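Local coordinates for protein AtGH3.15 acyl acid amido synthetase (Arabidopsis thaliana, PDB 6E1Q) that conjugates glutamine, and possibly cysteine, to the auxin precursor indole-3-butyric acid in an ATP-dependent reaction, and accepts the herbicide 4-(2,4-dichlorophenoxy)butanoate as well, at residues M1-N9 and Q117-Y125. Numbering follows the deposited sequence. Where two conformers were deposited one is given.
Sequences MLPKFDPTN and QRISFSSLY
Phe-5 and Leu-2 pack the irregular N-terminal segment 1-9 against helix 112-132 of the GH3 N-terminal domain, an ANL-type adenylating fold, just before the chain enters helix 10-22. No hydrogen bond joins the segments; they meet by van der Waals contact, largely through apolar side chains. Leu-124 CD1 sits over one face of the Phe-5 ring, 3.9 Å from its centroid and 16° off the normal, a CH-pi contact. The far rim of the ring meets polar atoms instead: CZ lies 3.5 Å from Ser-120 O, which is in the ring plane, and 3.3 Å from Ser-123 OG. A chi1 of 70°, with CG between the backbone N and the carbonyl carbon, swings the ring onto the helix. Replacing Phe-5 by alanine would probably leave Leu-124 CD1 without the ring it lies against and open a gap beside Ser-120 O and Ser-123 OG. Leu-2 divides its two methyls: CD2 touches Leu-124 CD2 at 3.7 Å, while CD1 rests on Phe-121 CB near the edge of that ring. Phe-121 in turn packs close to the substrate-binding Phe-332, and so links this contact to the substrate site. At the chain start, Gln-117 OE1 approaches Met-1 CA to 3.4 Å. Pro-7 CB borders Ser-123 OG, whose hydroxyl is turned back to donate to Ser-120 O at 2.9 Å, a carbonyl that also accepts from Leu-124 N.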
loop_
_atom_site.group_PDB
_atom_site.type_symbol
_atom_site.label_atom_id
_atom_site.label_comp_id
_atom_site.label_asym_id
_atom_site.label_seq_id
_atom_site.Cartn_x
_atom_site.Cartn_y
_atom_site.Cartn_z
ATOM N N MET A 1 -15.659 13.469 16.539
ATOM C CA MET A 1 -15.990 12.092 16.906
ATOM C C MET A 1 -17.214 11.609 16.112
ATOM O O MET A 1 -17.959 12.415 15.560
ATOM C CB MET A 1 -16.247 11.987 18.415
ATOM C CG MET A 1 -16.153 10.574 18.966
ATOM S SD MET A 1 -15.937 10.486 20.760
ATOM C CE MET A 1 -16.575 12.080 21.291
ATOM N N LEU A 2 -17.405 10.289 16.045
ATOM C CA LEU A 2 -18.462 9.529 15.383
ATOM C C LEU A 2 -19.597 9.236 16.356
ATOM O O LEU A 2 -19.344 8.948 17.530
ATOM C CB LEU A 2 -17.922 8.211 14.845
ATOM C CG LEU A 2 -17.363 8.196 13.433
ATOM C CD1 LEU A 2 -16.546 6.936 13.228
ATOM C CD2 LEU A 2 -18.499 8.283 12.423
ATOM N N PRO A 3 -20.847 9.285 15.899
ATOM C CA PRO A 3 -21.976 9.021 16.796
ATOM C C PRO A 3 -22.180 7.534 17.055
ATOM O O PRO A 3 -21.683 6.663 16.338
ATOM C CB PRO A 3 -23.175 9.614 16.046
ATOM C CG PRO A 3 -22.788 9.580 14.616
ATOM C CD PRO A 3 -21.283 9.702 14.554
ATOM N N LYS A 4 -22.932 7.259 18.116
ATOM C CA LYS A 4 -23.326 5.890 18.420
ATOM C C LYS A 4 -24.201 5.344 17.301
ATOM O O LYS A 4 -25.115 6.022 16.821
ATOM C CB LYS A 4 -24.077 5.847 19.747
ATOM C CG LYS A 4 -23.547 6.834 20.774
ATOM C CD LYS A 4 -24.666 7.682 21.367
ATOM C CE LYS A 4 -24.229 8.351 22.660
ATOM N NZ LYS A 4 -25.160 9.450 23.042
ATOM N N PHE A 5 -23.913 4.118 16.873
ATOM C CA PHE A 5 -24.696 3.506 15.813
ATOM C C PHE A 5 -24.659 1.990 15.955
ATOM O O PHE A 5 -23.744 1.415 16.553
ATOM C CB PHE A 5 -24.194 3.931 14.425
ATOM C CG PHE A 5 -22.866 3.352 14.064
ATOM C CD1 PHE A 5 -21.693 3.961 14.490
ATOM C CD2 PHE A 5 -22.780 2.197 13.302
ATOM C CE1 PHE A 5 -20.450 3.429 14.165
ATOM C CE2 PHE A 5 -21.540 1.649 12.975
ATOM C CZ PHE A 5 -20.372 2.273 13.405
ATOM N N ASP A 6 -25.672 1.352 15.369
ATOM C CA ASP A 6 -25.808 -0.097 15.381
ATOM C C ASP A 6 -25.145 -0.668 14.135
ATOM O O ASP A 6 -25.704 -0.535 13.036
ATOM C CB ASP A 6 -27.284 -0.473 15.433
ATOM C CG ASP A 6 -27.518 -1.968 15.490
ATOM O OD1 ASP A 6 -26.542 -2.744 15.541
ATOM O OD2 ASP A 6 -28.704 -2.366 15.479
ATOM N N PRO A 7 -23.982 -1.319 14.249
ATOM C CA PRO A 7 -23.317 -1.858 13.053
ATOM C C PRO A 7 -24.058 -3.005 12.399
ATOM O O PRO A 7 -23.661 -3.419 11.303
ATOM C CB PRO A 7 -21.956 -2.317 13.585
ATOM C CG PRO A 7 -22.201 -2.600 15.028
ATOM C CD PRO A 7 -23.182 -1.547 15.465
ATOM N N THR A 8 -25.108 -3.541 13.024
ATOM C CA THR A 8 -25.914 -4.557 12.372
ATOM C C THR A 8 -27.040 -3.949 11.560
ATOM O O THR A 8 -27.704 -4.671 10.808
ATOM C CB THR A 8 -26.508 -5.528 13.404
ATOM O OG1 THR A 8 -27.273 -4.801 14.371
ATOM C CG2 THR A 8 -25.382 -6.229 14.133
ATOM N N ASN A 9 -27.271 -2.648 11.702
ATOM C CA ASN A 9 -28.372 -1.969 11.026
ATOM C C ASN A 9 -27.816 -1.317 9.764
ATOM O O ASN A 9 -27.300 -0.198 9.784
ATOM C CB ASN A 9 -29.037 -0.965 11.960
ATOM C CG ASN A 9 -30.295 -0.383 11.375
ATOM O OD1 ASN A 9 -30.481 -0.386 10.161
ATOM N ND2 ASN A 9 -31.188 0.091 12.238
ATOM N N GLN A 117 -11.863 4.638 17.131
ATOM C CA GLN A 117 -12.591 5.398 16.115
ATOM C C GLN A 117 -12.346 4.847 14.713
ATOM O O GLN A 117 -13.269 4.799 13.889
ATOM C CB GLN A 117 -12.208 6.871 16.177
ATOM C CG GLN A 117 -12.805 7.669 15.035
ATOM C CD GLN A 117 -12.890 9.144 15.335
ATOM O OE1 GLN A 117 -13.833 9.603 15.984
ATOM N NE2 GLN A 117 -11.905 9.902 14.861
ATOM N N ARG A 118 -11.113 4.418 14.423
ATOM C CA ARG A 118 -10.809 3.882 13.099
ATOM C C ARG A 118 -11.497 2.546 12.883
ATOM O O ARG A 118 -11.960 2.241 11.773
ATOM C CB ARG A 118 -9.298 3.709 12.924
ATOM C CG ARG A 118 -8.523 4.999 12.743
ATOM C CD ARG A 118 -7.056 4.698 12.504
ATOM N NE ARG A 118 -6.249 5.841 12.883
ATOM C CZ ARG A 118 -4.994 6.045 12.502
ATOM N NH1 ARG A 118 -4.362 5.164 11.733
ATOM N NH2 ARG A 118 -4.368 7.131 12.918
ATOM N N ILE A 119 -11.502 1.711 13.919
ATOM C CA ILE A 119 -12.234 0.453 13.877
ATOM C C ILE A 119 -13.729 0.726 13.756
ATOM O O ILE A 119 -14.419 0.146 12.912
ATOM C CB ILE A 119 -11.899 -0.383 15.123
ATOM C CG1 ILE A 119 -10.509 -1.006 14.966
ATOM C CG2 ILE A 119 -12.957 -1.435 15.376
ATOM C CD1 ILE A 119 -9.898 -1.400 16.270
ATOM N N SER A 120 -14.233 1.635 14.591
ATOM C CA SER A 120 -15.625 2.066 14.541
ATOM C C SER A 120 -16.028 2.480 13.130
ATOM O O SER A 120 -17.026 1.990 12.589
ATOM C CB SER A 120 -15.825 3.223 15.522
ATOM O OG SER A 120 -17.182 3.385 15.888
ATOM N N PHE A 121 -15.251 3.370 12.507
ATOM C CA PHE A 121 -15.626 3.817 11.172
ATOM C C PHE A 121 -15.584 2.675 10.177
ATOM O O PHE A 121 -16.341 2.685 9.198
ATOM C CB PHE A 121 -14.736 4.958 10.668
ATOM C CG PHE A 121 -15.139 5.436 9.300
ATOM C CD1 PHE A 121 -16.213 6.303 9.141
ATOM C CD2 PHE A 121 -14.509 4.951 8.175
ATOM C CE1 PHE A 121 -16.623 6.697 7.884
ATOM C CE2 PHE A 121 -14.909 5.350 6.914
ATOM C CZ PHE A 121 -15.963 6.218 6.765
ATOM N N SER A 122 -14.698 1.696 10.397
ATOM C CA SER A 122 -14.622 0.555 9.491
ATOM C C SER A 122 -15.910 -0.261 9.519
ATOM O O SER A 122 -16.319 -0.822 8.497
ATOM C CB SER A 122 -13.426 -0.334 9.845
ATOM O OG SER A 122 -12.980 -1.067 8.713
ATOM N N SER A 123 -16.549 -0.358 10.678
ATOM C CA SER A 123 -17.797 -1.100 10.747
ATOM C C SER A 123 -18.941 -0.257 10.214
ATOM O O SER A 123 -19.931 -0.798 9.713
ATOM C CB SER A 123 -18.075 -1.555 12.183
ATOM O OG SER A 123 -18.529 -0.481 12.994
ATOM N N LEU A 124 -18.807 1.066 10.302
ATOM C CA LEU A 124 -19.767 1.950 9.660
ATOM C C LEU A 124 -19.754 1.775 8.147
ATOM O O LEU A 124 -20.800 1.869 7.498
ATOM C CB LEU A 124 -19.459 3.395 10.028
ATOM C CG LEU A 124 -20.477 4.432 9.583
ATOM C CD1 LEU A 124 -21.855 3.986 10.025
ATOM C CD2 LEU A 124 -20.135 5.775 10.211
ATOM N N TYR A 125 -18.591 1.483 7.576
ATOM C CA TYR A 125 -18.434 1.464 6.133
ATOM C C TYR A 125 -18.725 0.097 5.521
ATOM O O TYR A 125 -19.122 0.026 4.348
ATOM C CB TYR A 125 -17.013 1.928 5.768
ATOM C CG TYR A 125 -16.673 1.786 4.305
ATOM C CD1 TYR A 125 -17.153 2.700 3.365
ATOM C CD2 TYR A 125 -15.879 0.744 3.857
ATOM C CE1 TYR A 125 -16.835 2.571 2.002
ATOM C CE2 TYR A 125 -15.570 0.601 2.505
ATOM C CZ TYR A 125 -16.043 1.515 1.586
ATOM O OH TYR A 125 -15.718 1.357 0.248
#